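Local coordinates for protein PEPTIDE N-myristoyltransferase (Saccharomyces cerevisiae, PDB 1IIC) that transfers the myristoyl group from myristoyl-CoA to the amino group of an N-terminal glycine of peptide and protein substrates, at residues Y281-E284 with I290-F293; F243-S248 with A324-K329; E234-V239 with E260-F265. All blocks are in the same frame, centred on the assembly; numbering follows the deposited sequence.

Contact 1: residues Y281-E284 with I290-F293; sequences YVVE and ITDF
Val282 and Phe293 face each other as a non-hydrogen-bonded pair near the turn of an antiparallel beta hairpin, the one formed by strands 278-284 and 290-303 in the GNAT-like C-terminal half of the transferase. The two segments run at 154° to each other. Val282 and Glu284 share one face with Ile290 and Phe293, and Val283 shares the other with Asp292; Thr291 interrupts the alternation on its strand, an extra residue consistent with a beta bulge. On the first face the two branches of Val282 part company. CG1, placed opposite the backbone N (chi1 156°), presses crosswise on Ile290, and the 3.3 Å approach of Val282 CG1 to Ile290 CG2 is tighter than ordinary van der Waals contact. Val282 CG2 meets the edge of the Phe293 ring, 4.2 Å from Phe293 CD2. Helix 236-247 packs on this face, where Val239 touches Val282, Ile290 and Phe293.

On the other face Val283 and Asp292 lie side by side, with Val283 CG2 3.5 Å from Asp292 CB. The Asp292 carboxylate turns back beside its own backbone N (chi1 -57°), where Thr291 OG1 donates to OD1 from above the carboxylate plane. Arg343 forms a salt bridge to OD1 and Thr322 a hydrogen bond to OD2, so this buried acid is gripped at both oxygens. Between the strands, Thr291 N reaches Val283 O at 3.1 Å, while Ile290 CA brings a C-H to Val283 O at 3.3 Å.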
ATOM      1  N   TYR A 281     -13.046   8.925  -6.282  1.00 20.28           N
ATOM      2  CA  TYR A 281     -13.734  10.125  -6.750  1.00 17.35           C
ATOM      3  C   TYR A 281     -13.156  10.661  -8.041  1.00 18.07           C
ATOM      4  O   TYR A 281     -12.001  10.427  -8.377  1.00 16.36           O
ATOM      5  CB  TYR A 281     -13.688  11.206  -5.669  1.00 16.10           C
ATOM      6  CG  TYR A 281     -14.227  10.686  -4.372  1.00 17.03           C
ATOM      7  CD1 TYR A 281     -13.435   9.892  -3.548  1.00 15.66           C
ATOM      8  CD2 TYR A 281     -15.569  10.866  -4.029  1.00 16.11           C
ATOM      9  CE1 TYR A 281     -13.960   9.277  -2.422  1.00 17.16           C
ATOM     10  CE2 TYR A 281     -16.108  10.251  -2.899  1.00 17.71           C
ATOM     11  CZ  TYR A 281     -15.289   9.452  -2.104  1.00 17.73           C
ATOM     12  OH  TYR A 281     -15.800   8.802  -1.007  1.00 19.93           O
ATOM     13  N   VAL A 282     -13.985  11.407  -8.753  1.00 19.19           N
ATOM     14  CA  VAL A 282     -13.611  11.978 -10.028  1.00 21.57           C
ATOM     15  C   VAL A 282     -14.142  13.406 -10.100  1.00 21.73           C
ATOM     16  O   VAL A 282     -15.042  13.779  -9.353  1.00 21.72           O
ATOM     17  CB  VAL A 282     -14.229  11.134 -11.175  1.00 22.69           C
ATOM     18  CG1 VAL A 282     -14.376  11.962 -12.422  1.00 24.84           C
ATOM     19  CG2 VAL A 282     -13.364   9.912 -11.451  1.00 22.13           C
ATOM     20  N   VAL A 283     -13.550  14.210 -10.974  1.00 22.36           N
ATOM     21  CA  VAL A 283     -14.016  15.572 -11.183  1.00 22.80           C
ATOM     22  C   VAL A 283     -14.393  15.629 -12.658  1.00 24.50           C
ATOM     23  O   VAL A 283     -13.567  15.347 -13.528  1.00 24.93           O
ATOM     24  CB  VAL A 283     -12.930  16.631 -10.891  1.00 21.19           C
ATOM     25  CG1 VAL A 283     -13.448  18.012 -11.278  1.00 19.99           C
ATOM     26  CG2 VAL A 283     -12.558  16.623  -9.408  1.00 17.79           C
ATOM     27  N   GLU A 284     -15.649  15.971 -12.930  1.00 25.32           N
ATOM     28  CA  GLU A 284     -16.151  16.063 -14.298  1.00 26.05           C
ATOM     29  C   GLU A 284     -16.534  17.501 -14.678  1.00 25.06           C
ATOM     30  O   GLU A 284     -17.292  18.159 -13.970  1.00 25.63           O
ATOM     31  CB  GLU A 284     -17.365  15.141 -14.460  1.00 27.06           C
ATOM     32  CG  GLU A 284     -18.054  15.268 -15.797  1.00 28.29           C
ATOM     33  CD  GLU A 284     -19.197  14.293 -15.963  1.00 29.46           C
ATOM     34  OE1 GLU A 284     -20.053  14.215 -15.052  1.00 30.12           O
ATOM     35  OE2 GLU A 284     -19.243  13.618 -17.013  1.00 31.64           O
ATOM     36  N   ILE A 290     -13.358  14.316 -17.805  1.00 25.75           N
ATOM     37  CA  ILE A 290     -12.890  13.963 -16.472  1.00 24.29           C
ATOM     38  C   ILE A 290     -11.444  14.431 -16.389  1.00 23.76           C
ATOM     39  O   ILE A 290     -10.571  13.936 -17.104  1.00 23.47           O
ATOM     40  CB  ILE A 290     -12.982  12.449 -16.235  1.00 25.52           C
ATOM     41  CG1 ILE A 290     -14.456  12.043 -16.173  1.00 24.86           C
ATOM     42  CG2 ILE A 290     -12.264  12.069 -14.944  1.00 24.36           C
ATOM     43  CD1 ILE A 290     -14.671  10.578 -15.961  1.00 27.34           C
ATOM     44  N   THR A 291     -11.209  15.400 -15.514  1.00 21.30           N
ATOM     45  CA  THR A 291      -9.891  15.987 -15.347  1.00 21.43           C
ATOM     46  C   THR A 291      -9.156  15.630 -14.052  1.00 19.91           C
ATOM     47  O   THR A 291      -7.974  15.922 -13.926  1.00 20.28           O
ATOM     48  CB  THR A 291      -9.996  17.518 -15.424  1.00 22.95           C
ATOM     49  OG1 THR A 291     -10.918  17.977 -14.427  1.00 23.05           O
ATOM     50  CG2 THR A 291     -10.492  17.954 -16.806  1.00 22.40           C
ATOM     51  N   ASP A 292      -9.847  15.012 -13.097  1.00 18.43           N
ATOM     52  CA  ASP A 292      -9.228  14.649 -11.823  1.00 18.78           C
ATOM     53  C   ASP A 292      -9.728  13.314 -11.291  1.00 18.54           C
ATOM     54  O   ASP A 292     -10.830  12.871 -11.605  1.00 17.80           O
ATOM     55  CB  ASP A 292      -9.484  15.734 -10.762  1.00 19.66           C
ATOM     56  CG  ASP A 292      -8.988  17.098 -11.191  1.00 21.57           C
ATOM     57  OD1 ASP A 292      -9.775  17.852 -11.805  1.00 22.41           O
ATOM     58  OD2 ASP A 292      -7.809  17.410 -10.933  1.00 21.60           O
ATOM     59  N   PHE A 293      -8.909  12.683 -10.468  1.00 18.25           N
ATOM     60  CA  PHE A 293      -9.246  11.390  -9.905  1.00 18.36           C
ATOM     61  C   PHE A 293      -8.401  11.151  -8.671  1.00 17.13           C
ATOM     62  O   PHE A 293      -7.208  11.428  -8.674  1.00 15.28           O
ATOM     63  CB  PHE A 293      -8.978  10.294 -10.944  1.00 16.13           C
ATOM     64  CG  PHE A 293      -8.779   8.921 -10.359  1.00 16.66           C
ATOM     65  CD1 PHE A 293      -7.515   8.338 -10.336  1.00 17.88           C
ATOM     66  CD2 PHE A 293      -9.848   8.211  -9.827  1.00 18.25           C
ATOM     67  CE1 PHE A 293      -7.320   7.073  -9.793  1.00 18.06           C
ATOM     68  CE2 PHE A 293      -9.662   6.943  -9.280  1.00 19.10           C
ATOM     69  CZ  PHE A 293      -8.394   6.374  -9.262  1.00 19.01           C
TER

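Contact 2: residues F243-S248 with A324-K329; sequences FKRYQS and ADFQFK
Arg245, on the last turns of helix 236-247, lays its side chain over one face of the Phe326 ring, which projects from the loop between strand 311-322 and helix 334-357. The cation-pi part is set by Arg245 CZ, 4.2 Å from the centroid of the Phe326 ring and 28° off its normal. The guanidinium is tilted 40° from the ring plane, and Arg245 NE comes closest, 3.4 Å from Phe326 CE1. A CH-pi contact accompanies it: Arg245 CD sits 4.1 Å from the centroid of the Phe326 ring, over the same face. Bends at chi2 (-65°) and chi3 fold the arginine chain so that both its methylene and its charged end can follow the ring.

Apolar contact is slighter, with Phe326 CZ 4.2 Å from Tyr246 CB. A leucine here removes the aromatic face, and the guanidinium would probably be freer to swing away.

Among the polar bonds, the type I turn from Asp325 to Phe328 is closed by Phe328 N to Asp325 O at 3.1 Å. Asp325 also forms a salt bridge with Arg249, which the Phe326 side chain touches as well, and this ties the turn to the residue that follows 243-248. Tyr246 also packs on Ala321 of strand 311-322, while Asp325 and Phe328 pack against helix 334-357.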
ATOM      1  N   PHE A 243      -5.446   8.363 -15.765  1.00 21.66           N
ATOM      2  CA  PHE A 243      -4.569   7.769 -14.756  1.00 23.25           C
ATOM      3  C   PHE A 243      -3.250   7.310 -15.360  1.00 22.70           C
ATOM      4  O   PHE A 243      -2.180   7.705 -14.898  1.00 21.99           O
ATOM      5  CB  PHE A 243      -5.264   6.585 -14.084  1.00 20.82           C
ATOM      6  CG  PHE A 243      -4.429   5.917 -13.037  1.00 20.71           C
ATOM      7  CD1 PHE A 243      -4.087   6.590 -11.865  1.00 19.88           C
ATOM      8  CD2 PHE A 243      -3.958   4.626 -13.231  1.00 20.51           C
ATOM      9  CE1 PHE A 243      -3.284   5.983 -10.908  1.00 20.56           C
ATOM     10  CE2 PHE A 243      -3.156   4.012 -12.277  1.00 20.98           C
ATOM     11  CZ  PHE A 243      -2.818   4.692 -11.114  1.00 20.31           C
ATOM     12  N   LYS A 244      -3.342   6.478 -16.392  1.00 23.84           N
ATOM     13  CA  LYS A 244      -2.168   5.960 -17.084  1.00 24.44           C
ATOM     14  C   LYS A 244      -1.265   7.088 -17.558  1.00 24.29           C
ATOM     15  O   LYS A 244      -0.040   7.012 -17.456  1.00 23.08           O
ATOM     16  CB  LYS A 244      -2.602   5.119 -18.292  1.00 26.22           C
ATOM     17  CG  LYS A 244      -1.465   4.770 -19.239  1.00 29.29           C
ATOM     18  CD  LYS A 244      -1.938   3.920 -20.423  1.00 32.96           C
ATOM     19  CE  LYS A 244      -0.774   3.620 -21.374  1.00 34.82           C
ATOM     20  NZ  LYS A 244      -1.161   2.731 -22.515  1.00 37.03           N
ATOM     21  N   ARG A 245      -1.885   8.135 -18.086  1.00 23.16           N
ATOM     22  CA  ARG A 245      -1.150   9.273 -18.596  1.00 22.92           C
ATOM     23  C   ARG A 245      -0.361   9.935 -17.471  1.00 21.50           C
ATOM     24  O   ARG A 245       0.853  10.140 -17.582  1.00 19.69           O
ATOM     25  CB  ARG A 245      -2.128  10.270 -19.217  1.00 26.85           C
ATOM     26  CG  ARG A 245      -1.627  10.946 -20.466  1.00 29.85           C
ATOM     27  CD  ARG A 245      -0.433  11.837 -20.193  1.00 33.66           C
ATOM     28  NE  ARG A 245      -0.671  13.191 -20.682  1.00 34.08           N
ATOM     29  CZ  ARG A 245      -1.024  13.481 -21.927  1.00 36.15           C
ATOM     30  NH1 ARG A 245      -1.176  12.505 -22.814  1.00 38.47           N
ATOM     31  NH2 ARG A 245      -1.242  14.743 -22.283  1.00 35.08           N
ATOM     32  N   TYR A 246      -1.055  10.269 -16.388  1.00 19.13           N
ATOM     33  CA  TYR A 246      -0.413  10.910 -15.242  1.00 19.95           C
ATOM     34  C   TYR A 246       0.715  10.034 -14.673  1.00 20.25           C
ATOM     35  O   TYR A 246       1.834  10.507 -14.501  1.00 20.46           O
ATOM     36  CB  TYR A 246      -1.467  11.226 -14.168  1.00 18.35           C
ATOM     37  CG  TYR A 246      -0.887  11.773 -12.888  1.00 17.48           C
ATOM     38  CD1 TYR A 246      -0.651  10.939 -11.800  1.00 17.86           C
ATOM     39  CD2 TYR A 246      -0.493  13.103 -12.793  1.00 15.69           C
ATOM     40  CE1 TYR A 246      -0.027  11.411 -10.653  1.00 17.02           C
ATOM     41  CE2 TYR A 246       0.134  13.583 -11.654  1.00 18.00           C
ATOM     42  CZ  TYR A 246       0.367  12.728 -10.587  1.00 16.26           C
ATOM     43  OH  TYR A 246       1.006  13.186  -9.466  1.00 15.64           O
ATOM     44  N   GLN A 247       0.403   8.760 -14.424  1.00 21.24           N
ATOM     45  CA  GLN A 247       1.323   7.743 -13.887  1.00 21.81           C
ATOM     46  C   GLN A 247       2.618   7.536 -14.643  1.00 22.22           C
ATOM     47  O   GLN A 247       3.630   7.128 -14.054  1.00 21.57           O
ATOM     48  CB  GLN A 247       0.657   6.371 -13.880  1.00 22.10           C
ATOM     49  CG  GLN A 247       0.044   5.948 -12.597  1.00 24.09           C
ATOM     50  CD  GLN A 247       0.340   4.494 -12.304  1.00 21.95           C
ATOM     51  OE1 GLN A 247       0.248   3.627 -13.181  1.00 23.77           O
ATOM     52  NE2 GLN A 247       0.698   4.219 -11.071  1.00 22.31           N
ATOM     53  N   SER A 248       2.563   7.741 -15.958  1.00 20.72           N
ATOM     54  CA  SER A 248       3.717   7.540 -16.817  1.00 20.82           C
ATOM     55  C   SER A 248       4.919   8.365 -16.398  1.00 20.79           C
ATOM     56  O   SER A 248       6.029   8.100 -16.841  1.00 22.88           O
ATOM     57  CB  SER A 248       3.360   7.863 -18.273  1.00 21.59           C
ATOM     58  OG  SER A 248       3.077   9.246 -18.430  1.00 22.80           O
ATOM     59  N   ALA A 324      -3.809  18.731 -14.494  1.00 23.14           N
ATOM     60  CA  ALA A 324      -3.340  20.070 -14.144  1.00 25.00           C
ATOM     61  C   ALA A 324      -2.028  20.515 -14.789  1.00 25.77           C
ATOM     62  O   ALA A 324      -1.835  21.707 -15.019  1.00 26.81           O
ATOM     63  CB  ALA A 324      -3.237  20.206 -12.626  1.00 23.51           C
ATOM     64  N   ASP A 325      -1.116  19.587 -15.070  1.00 26.65           N
ATOM     65  CA  ASP A 325       0.147  19.986 -15.682  1.00 27.12           C
ATOM     66  C   ASP A 325       0.405  19.383 -17.063  1.00 27.60           C
ATOM     67  O   ASP A 325       1.526  19.462 -17.581  1.00 28.24           O
ATOM     68  CB  ASP A 325       1.332  19.684 -14.740  1.00 26.07           C
ATOM     69  CG  ASP A 325       1.708  18.204 -14.693  1.00 26.14           C
ATOM     70  OD1 ASP A 325       1.144  17.390 -15.459  1.00 25.89           O
ATOM     71  OD2 ASP A 325       2.598  17.857 -13.880  1.00 25.53           O
ATOM     72  N   PHE A 326      -0.628  18.795 -17.663  1.00 27.87           N
ATOM     73  CA  PHE A 326      -0.505  18.179 -18.987  1.00 28.97           C
ATOM     74  C   PHE A 326      -0.201  19.207 -20.070  1.00 31.05           C
ATOM     75  O   PHE A 326       0.027  18.862 -21.227  1.00 32.15           O
ATOM     76  CB  PHE A 326      -1.802  17.456 -19.369  1.00 27.04           C
ATOM     77  CG  PHE A 326      -1.986  16.124 -18.705  1.00 26.89           C
ATOM     78  CD1 PHE A 326      -2.966  15.242 -19.163  1.00 26.56           C
ATOM     79  CD2 PHE A 326      -1.189  15.740 -17.626  1.00 26.43           C
ATOM     80  CE1 PHE A 326      -3.153  13.998 -18.558  1.00 26.49           C
ATOM     81  CE2 PHE A 326      -1.369  14.495 -17.012  1.00 27.24           C
ATOM     82  CZ  PHE A 326      -2.354  13.623 -17.481  1.00 25.90           C
ATOM     83  N   GLN A 327      -0.216  20.471 -19.690  1.00 31.67           N
ATOM     84  CA  GLN A 327       0.031  21.557 -20.621  1.00 34.97           C
ATOM     85  C   GLN A 327       1.525  21.825 -20.784  1.00 34.98           C
ATOM     86  O   GLN A 327       1.966  22.353 -21.803  1.00 35.66           O
ATOM     87  CB  GLN A 327      -0.671  22.802 -20.092  1.00 37.56           C
ATOM     88  CG  GLN A 327      -0.758  23.959 -21.030  1.00 40.70           C
ATOM     89  CD  GLN A 327      -1.239  25.200 -20.308  1.00 43.70           C
ATOM     90  OE1 GLN A 327      -2.134  25.126 -19.452  1.00 43.57           O
ATOM     91  NE2 GLN A 327      -0.656  26.351 -20.645  1.00 43.76           N
ATOM     92  N   PHE A 328       2.302  21.469 -19.771  1.00 34.67           N
ATOM     93  CA  PHE A 328       3.739  21.682 -19.813  1.00 33.75           C
ATOM     94  C   PHE A 328       4.410  20.380 -20.219  1.00 33.95           C
ATOM     95  O   PHE A 328       3.920  19.295 -19.909  1.00 33.29           O
ATOM     96  CB  PHE A 328       4.241  22.144 -18.438  1.00 33.84           C
ATOM     97  CG  PHE A 328       3.440  23.279 -17.852  1.00 33.58           C
ATOM     98  CD1 PHE A 328       2.193  23.046 -17.276  1.00 33.14           C
ATOM     99  CD2 PHE A 328       3.905  24.589 -17.929  1.00 35.13           C
ATOM    100  CE1 PHE A 328       1.414  24.101 -16.790  1.00 33.68           C
ATOM    101  CE2 PHE A 328       3.132  25.653 -17.444  1.00 35.15           C
ATOM    102  CZ  PHE A 328       1.885  25.406 -16.875  1.00 33.04           C
ATOM    103  N   LYS A 329       5.530  20.484 -20.923  1.00 34.51           N
ATOM    104  CA  LYS A 329       6.239  19.294 -21.369  1.00 34.17           C
ATOM    105  C   LYS A 329       7.046  18.667 -20.244  1.00 33.47           C
ATOM    106  O   LYS A 329       7.004  17.451 -20.046  1.00 33.91           O
ATOM    107  CB  LYS A 329       7.170  19.639 -22.534  1.00 35.19           C
TER

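Contact 3: residues E234-V239 with E260-F265; sequences EDIDQV and EFEHNF
Two helices of the C-terminal half, 236-247 and 258-265, meet here through a small apolar interface in which Ile236 and Val239, one turn apart on the first helix, address Phe261 and Glu262 on the second. Their backbones come nearest at Ile236 and Glu262, where Ile236 CA and Glu262 CA are 6.7 Å apart. Val239 and Phe261 cross at about a right angle, and Val239 CG1 lies 3.7 Å from Phe261 CZ at the far end of the ring. That methyl stands opposite the backbone N of its own residue (chi1 180°), which directs it to the neighbouring helix. Ile236 meets the same ring from its edge, Ile236 CD1 standing near the ring plane and 4.3 Å from Phe261 CD2. One face of the Phe261 ring is taken by its own helix: Phe265 CD1 sits 3.3 Å above the plane, over the centre.

Glu262 adds its length rather than its charge. With CG opposite the backbone N (chi1 179°) and the chain extended beyond, it runs across Ile236: its CB and CG lie beside Ile236 CD1, and Glu262 OE2 comes 3.8 Å from Ile236 CG1. The aliphatic part thus borders the isoleucine at the partly exposed margin of the interface.

Asp237 forms a salt bridge with Lys258, at the start of the second helix. The Phe265 ring meets that of Phe293 on strand 290-303 edge-to-face, and Phe265 O is hydrogen-bonded to Ser280 OG on strand 278-284, so helix 258-265 engages both strands of the adjoining hairpin.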
ATOM      1  N   GLU A 234     -19.314   4.077 -15.781  1.00 29.31           N
ATOM      2  CA  GLU A 234     -19.411   4.885 -16.991  1.00 30.23           C
ATOM      3  C   GLU A 234     -18.137   5.707 -17.210  1.00 29.07           C
ATOM      4  O   GLU A 234     -17.780   6.011 -18.345  1.00 28.90           O
ATOM      5  CB  GLU A 234     -20.601   5.852 -16.889  1.00 33.88           C
ATOM      6  CG  GLU A 234     -21.975   5.198 -16.714  1.00 39.27           C
ATOM      7  CD  GLU A 234     -22.108   4.409 -15.419  1.00 42.58           C
ATOM      8  OE1 GLU A 234     -21.873   4.989 -14.338  1.00 44.31           O
ATOM      9  OE2 GLU A 234     -22.456   3.207 -15.485  1.00 45.31           O
ATOM     10  N   ASP A 235     -17.466   6.061 -16.113  1.00 26.56           N
ATOM     11  CA  ASP A 235     -16.250   6.870 -16.144  1.00 24.70           C
ATOM     12  C   ASP A 235     -14.965   6.111 -16.458  1.00 23.16           C
ATOM     13  O   ASP A 235     -13.969   6.707 -16.866  1.00 22.98           O
ATOM     14  CB  ASP A 235     -16.051   7.548 -14.787  1.00 25.18           C
ATOM     15  CG  ASP A 235     -17.244   8.368 -14.352  1.00 27.38           C
ATOM     16  OD1 ASP A 235     -17.518   8.375 -13.135  1.00 28.55           O
ATOM     17  OD2 ASP A 235     -17.899   9.019 -15.199  1.00 27.24           O
ATOM     18  N   ILE A 236     -14.975   4.799 -16.254  1.00 23.48           N
ATOM     19  CA  ILE A 236     -13.771   3.991 -16.456  1.00 22.38           C
ATOM     20  C   ILE A 236     -12.856   4.279 -17.651  1.00 22.94           C
ATOM     21  O   ILE A 236     -11.644   4.472 -17.460  1.00 20.40           O
ATOM     22  CB  ILE A 236     -14.105   2.491 -16.443  1.00 21.23           C
ATOM     23  CG1 ILE A 236     -14.717   2.108 -15.090  1.00 22.28           C
ATOM     24  CG2 ILE A 236     -12.836   1.680 -16.673  1.00 24.92           C
ATOM     25  CD1 ILE A 236     -13.802   2.388 -13.867  1.00 21.58           C
ATOM     26  N   ASP A 237     -13.393   4.312 -18.871  1.00 21.99           N
ATOM     27  CA  ASP A 237     -12.526   4.570 -20.015  1.00 22.77           C
ATOM     28  C   ASP A 237     -11.733   5.873 -19.865  1.00 22.33           C
ATOM     29  O   ASP A 237     -10.520   5.871 -20.028  1.00 22.92           O
ATOM     30  CB  ASP A 237     -13.315   4.581 -21.334  1.00 24.71           C
ATOM     31  CG  ASP A 237     -13.768   3.186 -21.760  1.00 25.59           C
ATOM     32  OD1 ASP A 237     -13.032   2.203 -21.516  1.00 25.61           O
ATOM     33  OD2 ASP A 237     -14.859   3.073 -22.350  1.00 27.20           O
ATOM     34  N   GLN A 238     -12.405   6.978 -19.549  1.00 22.55           N
ATOM     35  CA  GLN A 238     -11.708   8.255 -19.379  1.00 22.75           C
ATOM     36  C   GLN A 238     -10.740   8.277 -18.202  1.00 22.83           C
ATOM     37  O   GLN A 238      -9.589   8.680 -18.346  1.00 23.70           O
ATOM     38  CB  GLN A 238     -12.695   9.405 -19.163  1.00 22.06           C
ATOM     39  CG  GLN A 238     -13.251  10.026 -20.421  1.00 22.95           C
ATOM     40  CD  GLN A 238     -13.864  11.378 -20.149  1.00 22.10           C
ATOM     41  OE1 GLN A 238     -13.153  12.373 -19.953  1.00 20.52           O
ATOM     42  NE2 GLN A 238     -15.187  11.423 -20.109  1.00 21.48           N
ATOM     43  N   VAL A 239     -11.215   7.862 -17.033  1.00 23.33           N
ATOM     44  CA  VAL A 239     -10.376   7.881 -15.838  1.00 24.45           C
ATOM     45  C   VAL A 239      -9.137   7.035 -16.021  1.00 24.37           C
ATOM     46  O   VAL A 239      -8.047   7.429 -15.621  1.00 25.78           O
ATOM     47  CB  VAL A 239     -11.155   7.385 -14.593  1.00 23.91           C
ATOM     48  CG1 VAL A 239     -10.255   7.405 -13.364  1.00 26.66           C
ATOM     49  CG2 VAL A 239     -12.369   8.273 -14.367  1.00 25.81           C
ATOM     50  N   GLU A 260      -8.435  -4.732 -14.233  1.00 28.03           N
ATOM     51  CA  GLU A 260      -7.819  -4.610 -12.913  1.00 27.34           C
ATOM     52  C   GLU A 260      -8.164  -3.253 -12.330  1.00 25.49           C
ATOM     53  O   GLU A 260      -8.552  -3.146 -11.176  1.00 25.92           O
ATOM     54  CB  GLU A 260      -6.300  -4.745 -13.015  1.00 25.98           C
ATOM     55  CG  GLU A 260      -5.861  -6.119 -13.459  1.00 28.84           C
ATOM     56  CD  GLU A 260      -4.379  -6.205 -13.761  1.00 29.88           C
ATOM     57  OE1 GLU A 260      -3.872  -7.337 -13.913  1.00 32.40           O
ATOM     58  OE2 GLU A 260      -3.724  -5.149 -13.856  1.00 31.45           O
ATOM     59  N   PHE A 261      -8.035  -2.218 -13.150  1.00 26.21           N
ATOM     60  CA  PHE A 261      -8.321  -0.862 -12.708  1.00 24.87           C
ATOM     61  C   PHE A 261      -9.726  -0.736 -12.156  1.00 25.37           C
ATOM     62  O   PHE A 261      -9.934  -0.175 -11.078  1.00 26.18           O
ATOM     63  CB  PHE A 261      -8.150   0.128 -13.858  1.00 24.00           C
ATOM     64  CG  PHE A 261      -8.278   1.564 -13.434  1.00 23.95           C
ATOM     65  CD1 PHE A 261      -7.157   2.289 -13.037  1.00 23.21           C
ATOM     66  CD2 PHE A 261      -9.528   2.175 -13.374  1.00 23.11           C
ATOM     67  CE1 PHE A 261      -7.282   3.607 -12.581  1.00 23.31           C
ATOM     68  CE2 PHE A 261      -9.661   3.488 -12.918  1.00 24.09           C
ATOM     69  CZ  PHE A 261      -8.538   4.203 -12.520  1.00 22.77           C
ATOM     70  N   GLU A 262     -10.699  -1.255 -12.893  1.00 24.89           N
ATOM     71  CA  GLU A 262     -12.084  -1.173 -12.455  1.00 25.61           C
ATOM     72  C   GLU A 262     -12.331  -1.965 -11.172  1.00 25.29           C
ATOM     73  O   GLU A 262     -13.025  -1.505 -10.267  1.00 25.95           O
ATOM     74  CB  GLU A 262     -13.013  -1.662 -13.570  1.00 25.63           C
ATOM     75  CG  GLU A 262     -14.466  -1.635 -13.185  1.00 25.08           C
ATOM     76  CD  GLU A 262     -15.387  -1.713 -14.388  1.00 27.17           C
ATOM     77  OE1 GLU A 262     -16.618  -1.802 -14.186  1.00 25.37           O
ATOM     78  OE2 GLU A 262     -14.879  -1.681 -15.532  1.00 28.59           O
ATOM     79  N   HIS A 263     -11.768  -3.161 -11.087  1.00 26.07           N
ATOM     80  CA  HIS A 263     -11.951  -3.959  -9.880  1.00 26.20           C
ATOM     81  C   HIS A 263     -11.349  -3.246  -8.668  1.00 24.62           C
ATOM     82  O   HIS A 263     -11.903  -3.265  -7.566  1.00 24.28           O
ATOM     83  CB  HIS A 263     -11.272  -5.320 -10.018  1.00 26.27           C
ATOM     84  CG  HIS A 263     -11.173  -6.059  -8.720  1.00 28.07           C
ATOM     85  ND1 HIS A 263     -12.225  -6.774  -8.188  1.00 28.82           N
ATOM     86  CD2 HIS A 263     -10.187  -6.092  -7.791  1.00 26.44           C
ATOM     87  CE1 HIS A 263     -11.894  -7.213  -6.985  1.00 28.35           C
ATOM     88  NE2 HIS A 263     -10.664  -6.809  -6.721  1.00 28.96           N
ATOM     89  N   ASN A 264     -10.212  -2.605  -8.891  1.00 24.71           N
ATOM     90  CA  ASN A 264      -9.496  -1.931  -7.820  1.00 24.22           C
ATOM     91  C   ASN A 264     -10.094  -0.611  -7.345  1.00 23.95           C
ATOM     92  O   ASN A 264      -9.915  -0.231  -6.188  1.00 25.33           O
ATOM     93  CB  ASN A 264      -8.052  -1.705  -8.257  1.00 24.46           C
ATOM     94  CG  ASN A 264      -7.092  -1.693  -7.095  1.00 24.75           C
ATOM     95  OD1 ASN A 264      -6.157  -0.896  -7.060  1.00 27.82           O
ATOM     96  ND2 ASN A 264      -7.308  -2.584  -6.137  1.00 24.55           N
ATOM     97  N   PHE A 265     -10.819   0.087  -8.209  1.00 22.57           N
ATOM     98  CA  PHE A 265     -11.353   1.374  -7.800  1.00 20.60           C
ATOM     99  C   PHE A 265     -12.854   1.488  -7.582  1.00 20.61           C
ATOM    100  O   PHE A 265     -13.324   2.461  -6.994  1.00 20.56           O
ATOM    101  CB  PHE A 265     -10.822   2.443  -8.754  1.00 19.55           C
ATOM    102  CG  PHE A 265      -9.323   2.570  -8.708  1.00 17.53           C
ATOM    103  CD1 PHE A 265      -8.532   2.090  -9.740  1.00 14.22           C
ATOM    104  CD2 PHE A 265      -8.698   3.097  -7.575  1.00 17.60           C
ATOM    105  CE1 PHE A 265      -7.146   2.127  -9.647  1.00 16.45           C
ATOM    106  CE2 PHE A 265      -7.311   3.135  -7.474  1.00 14.55           C
ATOM    107  CZ  PHE A 265      -6.534   2.650  -8.509  1.00 14.50           C
TER

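In the fold
All three contacts lie in the C-terminal half of the transferase. Helix 236-247 ties them together: its first part belongs to contact 3 and its later part to contact 2, and residues of both, Val239 and Phe243, pack on the hairpin of contact 1. The centres of contacts 1 and 3 are about 12 Å apart, those of 1 and 2 about 14 Å, and those of 2 and 3 about 18 Å. Both segments of contact 3 precede those of contact 1, contact 1 falls between the two segments of contact 2, and the segments of contacts 2 and 3 alternate. Phe243 touches both Phe261 and Phe293, consistent with a shared apolar core between the helices and the sheet.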